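Local coordinates for protein cleavage stimulation factor 77 (Encephalitozoon cuniculi, PDB 2UY1) that is probably a nuclear scaffold subunit of the machinery that cleaves pre-mRNA 3' ends, built from HAT (half-a-TPR) helical repeats, and may bind mRNA, at residues E19-L24 with L47-L52; R39-S44 with Y71-G76; I201-L206 with V236-E241; G86-Y91 with T118-L123. One frame throughout, in Å; residues are numbered along the deposited sequence.

Contact 1: residues E19-L24 with L47-L52; sequences EHARRL and LDLWML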
# COMPACT_ATOMS: atom_id res chain seq x y z
N GLU B 19 -39.97 -25.44 -19.47
CA GLU B 19 -40.88 -26.04 -18.51
C GLU B 19 -42.33 -25.75 -18.84
O GLU B 19 -43.15 -26.61 -18.68
CB GLU B 19 -40.51 -25.60 -17.08
CG GLU B 19 -39.44 -26.51 -16.40
CD GLU B 19 -38.65 -25.82 -15.26
OE1 GLU B 19 -37.55 -26.34 -14.88
OE2 GLU B 19 -39.12 -24.74 -14.75
N HIS B 20 -42.62 -24.53 -19.32
CA HIS B 20 -43.95 -24.15 -19.84
C HIS B 20 -44.33 -24.99 -21.06
O HIS B 20 -45.43 -25.61 -21.08
CB HIS B 20 -43.96 -22.65 -20.17
CG HIS B 20 -45.29 -22.14 -20.66
ND1 HIS B 20 -46.49 -22.46 -20.06
CD2 HIS B 20 -45.60 -21.30 -21.68
CE1 HIS B 20 -47.47 -21.85 -20.69
NE2 HIS B 20 -46.97 -21.16 -21.69
N ALA B 21 -43.41 -25.08 -22.03
CA ALA B 21 -43.55 -25.93 -23.22
C ALA B 21 -43.86 -27.39 -22.90
O ALA B 21 -44.75 -27.99 -23.51
CB ALA B 21 -42.30 -25.82 -24.19
N ARG B 22 -43.15 -27.93 -21.91
CA ARG B 22 -43.34 -29.32 -21.51
C ARG B 22 -44.72 -29.55 -20.83
O ARG B 22 -45.42 -30.52 -21.14
CB ARG B 22 -42.19 -29.78 -20.64
CG ARG B 22 -42.14 -31.25 -20.35
CD ARG B 22 -40.96 -31.58 -19.42
NE ARG B 22 -39.61 -31.68 -20.03
CZ ARG B 22 -39.26 -32.45 -21.07
NH1 ARG B 22 -40.15 -33.19 -21.76
NH2 ARG B 22 -37.99 -32.45 -21.47
N ARG B 23 -45.09 -28.64 -19.90
CA ARG B 23 -46.47 -28.59 -19.34
C ARG B 23 -47.59 -28.54 -20.40
O ARG B 23 -48.56 -29.35 -20.33
CB ARG B 23 -46.64 -27.38 -18.41
CG ARG B 23 -46.19 -27.54 -16.97
CD ARG B 23 -46.35 -26.22 -16.18
NE ARG B 23 -45.08 -25.46 -16.09
CZ ARG B 23 -44.94 -24.18 -16.41
NH1 ARG B 23 -45.99 -23.46 -16.81
NH2 ARG B 23 -43.75 -23.60 -16.33
N LEU B 24 -47.49 -27.59 -21.34
CA LEU B 24 -48.43 -27.47 -22.48
C LEU B 24 -48.52 -28.73 -23.37
O LEU B 24 -49.62 -29.09 -23.86
CB LEU B 24 -48.07 -26.30 -23.38
CG LEU B 24 -48.28 -24.88 -22.87
CD1 LEU B 24 -47.72 -23.89 -23.90
CD2 LEU B 24 -49.77 -24.63 -22.59
N LEU B 47 -31.16 -26.98 -26.67
CA LEU B 47 -31.39 -28.22 -27.47
C LEU B 47 -32.61 -29.07 -27.04
O LEU B 47 -33.44 -29.47 -27.88
CB LEU B 47 -30.13 -29.06 -27.59
CG LEU B 47 -30.19 -30.16 -28.68
CD1 LEU B 47 -30.70 -29.61 -30.06
CD2 LEU B 47 -28.86 -30.92 -28.83
N ASP B 48 -32.68 -29.44 -25.78
CA ASP B 48 -33.92 -29.77 -25.14
C ASP B 48 -34.83 -28.70 -25.66
O ASP B 48 -34.45 -27.61 -25.61
CB ASP B 48 -33.77 -29.57 -23.64
CG ASP B 48 -32.70 -30.42 -23.03
OD1 ASP B 48 -32.66 -31.61 -23.29
OD2 ASP B 48 -31.92 -29.91 -22.23
N LEU B 49 -36.00 -28.99 -26.17
CA LEU B 49 -36.86 -27.91 -26.68
C LEU B 49 -36.99 -27.92 -28.15
O LEU B 49 -38.07 -28.03 -28.66
CB LEU B 49 -36.36 -26.55 -26.28
CG LEU B 49 -37.07 -25.27 -26.65
CD1 LEU B 49 -38.55 -25.38 -26.63
CD2 LEU B 49 -36.65 -24.28 -25.73
N TRP B 50 -35.88 -27.76 -28.84
CA TRP B 50 -35.74 -28.28 -30.17
C TRP B 50 -36.06 -29.75 -30.15
O TRP B 50 -36.85 -30.20 -30.90
CB TRP B 50 -34.37 -27.94 -30.76
CG TRP B 50 -34.24 -26.51 -31.16
CD1 TRP B 50 -33.96 -25.48 -30.35
CD2 TRP B 50 -34.40 -25.96 -32.46
NE1 TRP B 50 -33.95 -24.33 -31.04
CE2 TRP B 50 -34.19 -24.60 -32.35
CE3 TRP B 50 -34.69 -26.49 -33.70
CZ2 TRP B 50 -34.28 -23.75 -33.44
CZ3 TRP B 50 -34.78 -25.67 -34.77
CH2 TRP B 50 -34.58 -24.31 -34.64
N MET B 51 -35.49 -30.48 -29.25
CA MET B 51 -35.76 -31.91 -29.19
C MET B 51 -37.22 -32.23 -28.88
O MET B 51 -37.78 -33.22 -29.35
CB MET B 51 -34.83 -32.58 -28.18
CG MET B 51 -33.37 -32.59 -28.61
SD MET B 51 -33.11 -33.14 -30.31
CE MET B 51 -31.33 -33.46 -30.20
N LEU B 52 -37.85 -31.37 -28.09
CA LEU B 52 -39.26 -31.47 -27.80
C LEU B 52 -40.13 -31.08 -28.99
O LEU B 52 -41.23 -31.61 -29.17
CB LEU B 52 -39.60 -30.61 -26.57
CG LEU B 52 -39.36 -31.42 -25.29
CD1 LEU B 52 -38.77 -30.55 -24.16
CD2 LEU B 52 -40.65 -32.16 -24.87

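Contact 2: residues R39-S44 with Y71-G76; sequences RCLWKS and YEFTLG. Unlike the reference sequence in segment 39-44: Trp-42 (reference Lys).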
# COMPACT_ATOMS: atom_id res chain seq x y z
N ARG B 39 -43.35 -18.46 -31.53
CA ARG B 39 -42.65 -17.30 -30.94
C ARG B 39 -41.20 -17.54 -30.46
O ARG B 39 -40.38 -16.63 -30.54
CB ARG B 39 -43.46 -16.70 -29.78
CG ARG B 39 -44.77 -16.00 -30.21
CD ARG B 39 -45.69 -15.64 -29.01
NE ARG B 39 -45.27 -14.42 -28.32
CZ ARG B 39 -45.71 -14.00 -27.13
NH1 ARG B 39 -46.63 -14.68 -26.43
NH2 ARG B 39 -45.23 -12.86 -26.63
N CYS B 40 -40.89 -18.75 -29.98
CA CYS B 40 -39.65 -18.99 -29.20
C CYS B 40 -38.60 -19.89 -29.80
O CYS B 40 -37.43 -19.81 -29.39
CB CYS B 40 -39.97 -19.54 -27.80
SG CYS B 40 -40.95 -18.43 -26.81
N LEU B 41 -39.00 -20.77 -30.73
CA LEU B 41 -38.07 -21.76 -31.30
C LEU B 41 -36.87 -21.19 -32.09
O LEU B 41 -35.72 -21.41 -31.71
CB LEU B 41 -38.79 -22.83 -32.12
CG LEU B 41 -38.01 -24.16 -32.14
CD1 LEU B 41 -37.71 -24.79 -30.73
CD2 LEU B 41 -38.77 -25.09 -33.01
N TRP B 42 -37.14 -20.43 -33.16
CA TRP B 42 -36.05 -19.79 -33.91
C TRP B 42 -35.02 -19.20 -32.94
O TRP B 42 -33.82 -19.48 -33.02
CB TRP B 42 -36.59 -18.67 -34.82
CG TRP B 42 -37.32 -19.10 -36.08
CD1 TRP B 42 -37.49 -20.39 -36.56
CD2 TRP B 42 -37.96 -18.23 -37.04
NE1 TRP B 42 -38.21 -20.36 -37.75
CE2 TRP B 42 -38.49 -19.05 -38.08
CE3 TRP B 42 -38.12 -16.83 -37.13
CZ2 TRP B 42 -39.19 -18.52 -39.19
CZ3 TRP B 42 -38.81 -16.29 -38.25
CH2 TRP B 42 -39.33 -17.14 -39.26
N LYS B 43 -35.52 -18.44 -31.98
CA LYS B 43 -34.70 -17.75 -30.99
C LYS B 43 -34.01 -18.59 -29.90
O LYS B 43 -33.11 -18.09 -29.22
CB LYS B 43 -35.53 -16.64 -30.35
CG LYS B 43 -35.60 -15.41 -31.18
CD LYS B 43 -36.63 -14.45 -30.61
CE LYS B 43 -36.56 -13.08 -31.30
NZ LYS B 43 -37.41 -12.11 -30.54
N SER B 44 -34.41 -19.85 -29.72
CA SER B 44 -33.88 -20.66 -28.62
C SER B 44 -32.60 -21.42 -28.99
O SER B 44 -32.53 -22.09 -30.02
CB SER B 44 -34.95 -21.62 -28.09
OG SER B 44 -34.43 -22.59 -27.18
N TYR B 71 -34.83 -32.61 -38.71
CA TYR B 71 -33.51 -32.75 -38.09
C TYR B 71 -32.53 -31.85 -38.80
O TYR B 71 -31.56 -31.39 -38.20
CB TYR B 71 -33.01 -34.19 -38.17
CG TYR B 71 -33.56 -35.09 -37.11
CD1 TYR B 71 -32.84 -35.33 -35.94
CD2 TYR B 71 -34.80 -35.70 -37.26
CE1 TYR B 71 -33.33 -36.15 -34.96
CE2 TYR B 71 -35.32 -36.54 -36.29
CZ TYR B 71 -34.57 -36.76 -35.14
OH TYR B 71 -35.06 -37.59 -34.17
N GLU B 72 -32.78 -31.63 -40.08
CA GLU B 72 -32.10 -30.61 -40.88
C GLU B 72 -32.37 -29.20 -40.39
O GLU B 72 -31.47 -28.40 -40.37
CB GLU B 72 -32.53 -30.70 -42.36
CG GLU B 72 -32.26 -32.05 -43.04
CD GLU B 72 -32.43 -31.99 -44.55
OE1 GLU B 72 -33.45 -31.43 -45.02
OE2 GLU B 72 -31.54 -32.53 -45.27
N PHE B 73 -33.64 -28.91 -40.06
CA PHE B 73 -34.08 -27.61 -39.47
C PHE B 73 -33.42 -27.33 -38.11
O PHE B 73 -32.95 -26.21 -37.87
CB PHE B 73 -35.62 -27.50 -39.46
CG PHE B 73 -36.18 -26.24 -38.80
CD1 PHE B 73 -35.93 -24.96 -39.33
CD2 PHE B 73 -37.02 -26.35 -37.67
CE1 PHE B 73 -36.44 -23.79 -38.72
CE2 PHE B 73 -37.54 -25.21 -37.04
CZ PHE B 73 -37.25 -23.91 -37.58
N THR B 74 -33.34 -28.36 -37.26
CA THR B 74 -32.61 -28.35 -35.99
C THR B 74 -31.07 -28.23 -36.16
O THR B 74 -30.44 -27.41 -35.49
CB THR B 74 -33.01 -29.61 -35.10
OG1 THR B 74 -34.44 -29.67 -34.96
CG2 THR B 74 -32.38 -29.59 -33.73
N LEU B 75 -30.49 -29.02 -37.07
CA LEU B 75 -29.09 -28.87 -37.47
C LEU B 75 -28.75 -27.52 -38.05
O LEU B 75 -27.61 -27.11 -37.97
CB LEU B 75 -28.62 -29.99 -38.40
CG LEU B 75 -28.42 -31.40 -37.81
CD1 LEU B 75 -28.16 -32.41 -38.92
CD2 LEU B 75 -27.31 -31.50 -36.79
N GLY B 76 -29.73 -26.80 -38.60
CA GLY B 76 -29.53 -25.39 -39.00
C GLY B 76 -29.06 -24.60 -37.78
O GLY B 76 -28.17 -23.76 -37.88

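Contact 3: residues I201-L206 with V236-E241; sequences IHNYIL and VERGIE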
# COMPACT_ATOMS: atom_id res chain seq x y z
N ILE B 201 -21.89 -19.88 -31.14
CA ILE B 201 -21.19 -19.92 -29.85
C ILE B 201 -21.69 -18.79 -28.95
O ILE B 201 -22.05 -19.05 -27.81
CB ILE B 201 -19.61 -19.95 -30.06
CG1 ILE B 201 -19.18 -21.36 -30.56
CG2 ILE B 201 -18.85 -19.51 -28.83
CD1 ILE B 201 -17.66 -21.57 -30.76
N HIS B 202 -21.75 -17.55 -29.45
CA HIS B 202 -22.20 -16.39 -28.66
C HIS B 202 -23.69 -16.51 -28.25
O HIS B 202 -24.06 -16.21 -27.11
CB HIS B 202 -22.01 -15.08 -29.42
CG HIS B 202 -20.59 -14.60 -29.49
ND1 HIS B 202 -19.77 -14.85 -30.57
CD2 HIS B 202 -19.85 -13.86 -28.62
CE1 HIS B 202 -18.57 -14.34 -30.34
NE2 HIS B 202 -18.60 -13.72 -29.17
N ASN B 203 -24.54 -16.95 -29.17
CA ASN B 203 -25.96 -17.14 -28.82
C ASN B 203 -26.18 -18.26 -27.82
O ASN B 203 -26.96 -18.10 -26.87
CB ASN B 203 -26.79 -17.42 -30.06
CG ASN B 203 -27.12 -16.18 -30.80
OD1 ASN B 203 -26.68 -15.98 -31.94
ND2 ASN B 203 -27.89 -15.30 -30.17
N TYR B 204 -25.52 -19.40 -28.04
CA TYR B 204 -25.60 -20.51 -27.07
C TYR B 204 -25.11 -20.00 -25.71
O TYR B 204 -25.72 -20.29 -24.71
CB TYR B 204 -24.73 -21.69 -27.50
CG TYR B 204 -24.76 -22.86 -26.54
CD1 TYR B 204 -25.79 -23.82 -26.63
CD2 TYR B 204 -23.79 -23.03 -25.56
CE1 TYR B 204 -25.86 -24.89 -25.77
CE2 TYR B 204 -23.86 -24.13 -24.69
CZ TYR B 204 -24.91 -25.05 -24.82
OH TYR B 204 -25.05 -26.18 -24.02
N ILE B 205 -24.01 -19.24 -25.67
CA ILE B 205 -23.56 -18.62 -24.41
C ILE B 205 -24.59 -17.65 -23.78
O ILE B 205 -24.77 -17.62 -22.57
CB ILE B 205 -22.19 -17.95 -24.55
CG1 ILE B 205 -21.12 -18.97 -24.95
CG2 ILE B 205 -21.82 -17.22 -23.26
CD1 ILE B 205 -19.82 -18.36 -25.47
N LEU B 206 -25.33 -16.95 -24.64
CA LEU B 206 -26.38 -16.02 -24.25
C LEU B 206 -27.55 -16.75 -23.62
O LEU B 206 -28.15 -16.24 -22.68
CB LEU B 206 -26.91 -15.22 -25.46
CG LEU B 206 -26.70 -13.70 -25.69
CD1 LEU B 206 -25.31 -13.28 -25.38
CD2 LEU B 206 -27.08 -13.30 -27.10
N VAL B 236 -27.56 -5.74 -26.79
CA VAL B 236 -27.36 -4.98 -25.54
C VAL B 236 -28.69 -4.62 -24.90
O VAL B 236 -28.85 -4.78 -23.68
CB VAL B 236 -26.54 -3.70 -25.71
CG1 VAL B 236 -26.42 -2.98 -24.36
CG2 VAL B 236 -25.15 -4.01 -26.24
N GLU B 237 -29.62 -4.11 -25.73
CA GLU B 237 -31.01 -3.82 -25.29
C GLU B 237 -31.60 -5.08 -24.68
O GLU B 237 -32.19 -5.06 -23.61
CB GLU B 237 -31.84 -3.38 -26.49
CG GLU B 237 -31.58 -1.94 -26.86
CD GLU B 237 -31.96 -1.54 -28.26
OE1 GLU B 237 -32.66 -2.30 -28.96
OE2 GLU B 237 -31.58 -0.40 -28.66
N ARG B 238 -31.37 -6.21 -25.33
CA ARG B 238 -31.86 -7.44 -24.80
C ARG B 238 -31.17 -7.76 -23.50
O ARG B 238 -31.82 -8.15 -22.55
CB ARG B 238 -31.61 -8.53 -25.83
CG ARG B 238 -31.99 -9.88 -25.38
CD ARG B 238 -32.01 -10.73 -26.61
NE ARG B 238 -31.49 -12.05 -26.28
CZ ARG B 238 -30.82 -12.82 -27.13
NH1 ARG B 238 -30.58 -12.41 -28.39
NH2 ARG B 238 -30.38 -14.00 -26.71
N GLY B 239 -29.82 -7.59 -23.45
CA GLY B 239 -29.11 -7.85 -22.24
C GLY B 239 -29.59 -6.99 -21.09
O GLY B 239 -29.65 -7.43 -19.96
N ILE B 240 -29.94 -5.76 -21.40
CA ILE B 240 -30.47 -4.81 -20.40
C ILE B 240 -31.85 -5.25 -19.82
O ILE B 240 -32.19 -4.98 -18.64
CB ILE B 240 -30.56 -3.41 -20.99
CG1 ILE B 240 -29.17 -2.79 -21.03
CG2 ILE B 240 -31.44 -2.49 -20.14
CD1 ILE B 240 -29.08 -1.55 -21.84
N GLU B 241 -32.64 -5.96 -20.63
CA GLU B 241 -33.89 -6.42 -20.14
C GLU B 241 -33.73 -7.69 -19.30
O GLU B 241 -34.58 -7.96 -18.45
CB GLU B 241 -34.88 -6.57 -21.30
CG GLU B 241 -35.48 -5.25 -21.71
CD GLU B 241 -36.16 -4.51 -20.53
OE1 GLU B 241 -36.87 -5.17 -19.73
OE2 GLU B 241 -36.00 -3.26 -20.40

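Contact 4: residues G86-Y91 with T118-L123; sequences GLFKEY and TPMGSL. Unlike the reference sequence in segment 86-91: Phe-88 (reference Tyr).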
# COMPACT_ATOMS: atom_id res chain seq x y z
N GLY B 86 -25.82 -37.08 -30.91
CA GLY B 86 -27.06 -37.82 -30.96
C GLY B 86 -27.98 -37.21 -32.01
O GLY B 86 -28.71 -37.92 -32.70
N LEU B 87 -27.94 -35.89 -32.13
CA LEU B 87 -28.69 -35.21 -33.18
C LEU B 87 -28.16 -35.59 -34.57
O LEU B 87 -28.95 -35.89 -35.44
CB LEU B 87 -28.71 -33.69 -32.96
CG LEU B 87 -29.43 -32.79 -33.97
CD1 LEU B 87 -30.96 -33.03 -33.98
CD2 LEU B 87 -29.11 -31.36 -33.66
N PHE B 88 -26.82 -35.59 -34.75
CA PHE B 88 -26.22 -35.96 -36.03
C PHE B 88 -26.53 -37.44 -36.30
O PHE B 88 -27.03 -37.77 -37.37
CB PHE B 88 -24.72 -35.62 -36.12
CG PHE B 88 -24.42 -34.23 -36.72
CD1 PHE B 88 -23.90 -33.21 -35.94
CD2 PHE B 88 -24.67 -33.96 -38.08
CE1 PHE B 88 -23.58 -31.93 -36.49
CE2 PHE B 88 -24.38 -32.68 -38.64
CZ PHE B 88 -23.81 -31.66 -37.84
N LYS B 89 -26.33 -38.28 -35.28
CA LYS B 89 -26.69 -39.72 -35.32
C LYS B 89 -28.13 -39.99 -35.78
O LYS B 89 -28.33 -40.71 -36.76
CB LYS B 89 -26.41 -40.41 -33.95
CG LYS B 89 -26.82 -41.90 -33.86
CD LYS B 89 -26.32 -42.53 -32.57
CE LYS B 89 -26.46 -44.07 -32.57
NZ LYS B 89 -25.19 -44.83 -32.90
N GLU B 90 -29.12 -39.42 -35.10
CA GLU B 90 -30.52 -39.67 -35.43
C GLU B 90 -30.89 -39.23 -36.87
O GLU B 90 -31.72 -39.84 -37.52
CB GLU B 90 -31.44 -38.99 -34.43
CG GLU B 90 -31.51 -39.66 -33.08
CD GLU B 90 -31.98 -38.73 -31.98
OE1 GLU B 90 -31.34 -38.76 -30.90
OE2 GLU B 90 -32.96 -37.96 -32.18
N TYR B 91 -30.28 -38.15 -37.34
CA TYR B 91 -30.58 -37.58 -38.65
C TYR B 91 -30.29 -38.51 -39.85
O TYR B 91 -29.38 -39.35 -39.82
CB TYR B 91 -29.83 -36.27 -38.77
CG TYR B 91 -29.75 -35.68 -40.15
CD1 TYR B 91 -30.91 -35.51 -40.92
CD2 TYR B 91 -28.53 -35.24 -40.66
CE1 TYR B 91 -30.84 -34.94 -42.19
CE2 TYR B 91 -28.45 -34.65 -41.93
CZ TYR B 91 -29.61 -34.51 -42.69
OH TYR B 91 -29.56 -33.93 -43.95
N THR B 118 -17.04 -30.71 -37.29
CA THR B 118 -17.32 -30.08 -35.98
C THR B 118 -16.71 -30.83 -34.77
O THR B 118 -16.92 -32.05 -34.60
CB THR B 118 -18.83 -29.78 -35.75
OG1 THR B 118 -19.54 -31.02 -35.54
CG2 THR B 118 -19.41 -28.98 -36.94
N PRO B 119 -15.93 -30.11 -33.95
CA PRO B 119 -15.45 -30.70 -32.72
C PRO B 119 -16.68 -31.01 -31.84
O PRO B 119 -17.49 -30.11 -31.58
CB PRO B 119 -14.59 -29.59 -32.10
CG PRO B 119 -14.30 -28.64 -33.21
CD PRO B 119 -15.47 -28.72 -34.13
N MET B 120 -16.83 -32.27 -31.43
CA MET B 120 -17.97 -32.71 -30.64
C MET B 120 -17.61 -33.95 -29.84
O MET B 120 -16.66 -34.65 -30.19
CB MET B 120 -19.18 -33.01 -31.54
CG MET B 120 -18.95 -34.11 -32.60
SD MET B 120 -20.50 -34.80 -33.23
CE MET B 120 -21.11 -33.43 -34.15
N GLY B 121 -18.35 -34.23 -28.77
CA GLY B 121 -18.16 -35.46 -28.03
C GLY B 121 -18.61 -36.66 -28.85
O GLY B 121 -19.71 -36.64 -29.43
N SER B 122 -17.78 -37.69 -28.91
CA SER B 122 -18.09 -38.93 -29.63
C SER B 122 -17.91 -38.83 -31.16
O SER B 122 -18.54 -39.60 -31.90
CB SER B 122 -19.50 -39.48 -29.28
OG SER B 122 -19.73 -39.58 -27.89
N LEU B 123 -17.06 -37.91 -31.63
CA LEU B 123 -16.82 -37.77 -33.06
C LEU B 123 -16.18 -39.05 -33.63
O LEU B 123 -16.39 -39.40 -34.81
CB LEU B 123 -15.93 -36.55 -33.38
CG LEU B 123 -15.78 -36.19 -34.88
CD1 LEU B 123 -17.14 -36.04 -35.57
CD2 LEU B 123 -14.91 -34.96 -35.16

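Contact 1: residues E19-L24 with L47-L52
Leu-49 and Leu-52 of helix 47-57 face Ala-21 and Arg-22 of helix 14-26. The two helices are not consecutive: helix 30-40 lies between them in the chain. Such side-by-side packing of alternate helices is what builds the superhelix of HAT and other TPR-like repeats. Backbones come close here, with Ala-21 CA and Leu-49 CA about as near as Arg-22 CA and Leu-52 CA, both pairs 7.8 Å apart.

Along helix 47-57, Asp-48 comes first. Its OD1 is 5.7 Å from Arg-22 NH2, too far for a salt bridge, though the charges are opposite. Leu-49 follows and reaches Ala-21 with one methyl, CD1 to CB at 4.5 Å. The same leucine also rests on Met-18 and on Phe-37 of helix 30-40. One turn further on, Leu-52 makes the larger part of the contact. Its CD1 lies over one face of the Arg-22 guanidinium, 3.3 Å above the plane and shifted toward the rim. There CD1 is 3.4 Å from NH2 of Arg-22, while CD2 of Leu-52 is 3.3 Å from NH1. The arginine leaves its helix extended and then bends at chi3 (-79°), which carries the guanidinium to the leucine. The two side chains cross at about a right angle.

No hydrogen bond joins the segments. CD1 of Leu-52 meets the guanidinium over a face, where no N-H points; CD2 lies off the NH1 end. Arg-22 can therefore shield a buried leucine with its flat end while the residue itself stays exposed, and Asp-48 probably adds a weak attraction.

Contact 2: residues R39-S44 with Y71-G76
A type I beta turn, Leu-41 to Ser-44, at the link between helices 30-40 and 47-57 brings Leu-41 and Trp-42 against Phe-73 of helix 69-78. The turn is closed by Ser-44 N to Leu-41 O at 2.8 Å. Phe-73 is the one residue of 71-76 that reaches it. With CG anti to the backbone N (chi1 176°), the ring is carried out from the helix to the turn.

Trp-42 meets it with the five-membered end of the indole. Both CD1 and NE1 of Trp-42 lie 3.7 Å from CZ of Phe-73. The two rings meet rim to rim, each with the other near its own plane, and neither covers a face. Their planes are turned 66° apart, and the centroids of the five-membered ring and the phenyl ring are 5.9 Å apart.

In this helical-repeat fold, the turn between two helices thus packs on a third, which comes later in the chain. Gln-77 of helix 69-78 adds polar links: its NE2 is hydrogen-bonded to the carbonyl oxygens of Trp-42 and Ser-44. Trp-50 NE1 also bonds to Ser-44 O, and the Trp-50 ring meets that of Phe-73.

Leu-41 adds a second, looser touch at the phenyl edge. Its methyl CD2 is 4.2 Å from CE2 of Phe-73. Leu-41 is buried and also rests on Tyr-53 of helix 47-57, whereas Trp-42 is exposed.

Contact 3: residues I201-L206 with V236-E241
Leu-206 of helix 193-208 meets the guanidinium of Arg-238 on helix 229-242. These are alternate helices of the all-helical repeat superhelix, with helix 213-225 between them in the chain. Tyr-219 of that helix touches both Leu-206 and Asn-203.

Leu-206 can be followed outward. The bond to CB heads toward helix 229-242, and CB already lies 3.9 Å from NH2 of Arg-238. The branch carbon CG is 3.8 Å from the same nitrogen. At the tip, CD2 has the closest approach and lies over one face of the guanidinium.

The arginine spans most of the gap itself. It starts with CG anti to the backbone N (chi1 176°) and bends at chi3, which brings a face of the flat end against the leucine. Asn-203, one turn before Leu-206, is also near the guanidinium. The contact is mainly a methyl over a guanidinium face. Arg-238 remains exposed, while Leu-206 and Asn-203 are buried.

Leu-206 CD2 is 3.4 Å from NH2 of Arg-238 and 3.8 Å from its CZ.

Contact 4: residues G86-Y91 with T118-L123
The phenyl ring of Phe-88 is the flat group here, and Met-120 and Thr-118 both come to it at a slant, neither squarely over a face nor squarely at the edge. Met-120 makes the closer approach. Its terminal methyl CE is 3.3 Å from CD1 of Phe-88, a tight fit, and 3.7 Å from CE1 of the same ring. Thr-118 comes up on the same ring carbon more loosely, with its OG1 4.2 Å from Phe-88 CE1. That hydroxyl is not left to the ring for a partner: it is hydrogen-bonded to the backbone oxygen of Ala-115.

The methionine is folded to make its contact. Its CG sits between the backbone N and the carbonyl carbon (chi1 60°). The chain runs on extended and bends at chi3 (70°), which turns the methyl toward the ring. No hydrogen bond crosses between the segments, and the contact is apolar except for the threonine oxygen.

Met-120 also opens a type II beta turn that runs to Leu-123. Gly-121 within this turn shares backbone hydrogen bonds with Trp-82, which fastens the loop to the chain just before helix 85-90.

The segment 118-123 is a loop wedged between helices. Pro-119 packs on Tyr-160 and Ile-163 of helix 150-167, Met-120 rests on Tyr-85 at the start of helix 85-90, and Leu-87 of that helix packs on helix 69-78. The contact therefore joins helix 85-90 to the loop that leads on to helix 124-127, in a fold without strands.

In the fold
Contacts 1, 2 and 4 form a connected group at the N-terminal end of the superhelix, while contact 3 lies nearer the middle of the chain and touches none of them. Contacts 1 and 2 alternate along the chain and share no helix; they touch where Trp-50 and Leu-49 meet Ser-44, Leu-41 and Thr-74. Contacts 2 and 4 are joined through helices 69-78 and 85-90, where Tyr-71 is hydrogen-bonded to Glu-90, and Glu-72 to Tyr-91. Contacts 1 and 3 are alike in chemistry: an exposed arginine lies flat against a buried leucine. Contact 2 is aromatic and only partly buried. Contact 4 is mostly buried and pairs a ring with a methionine from a loop.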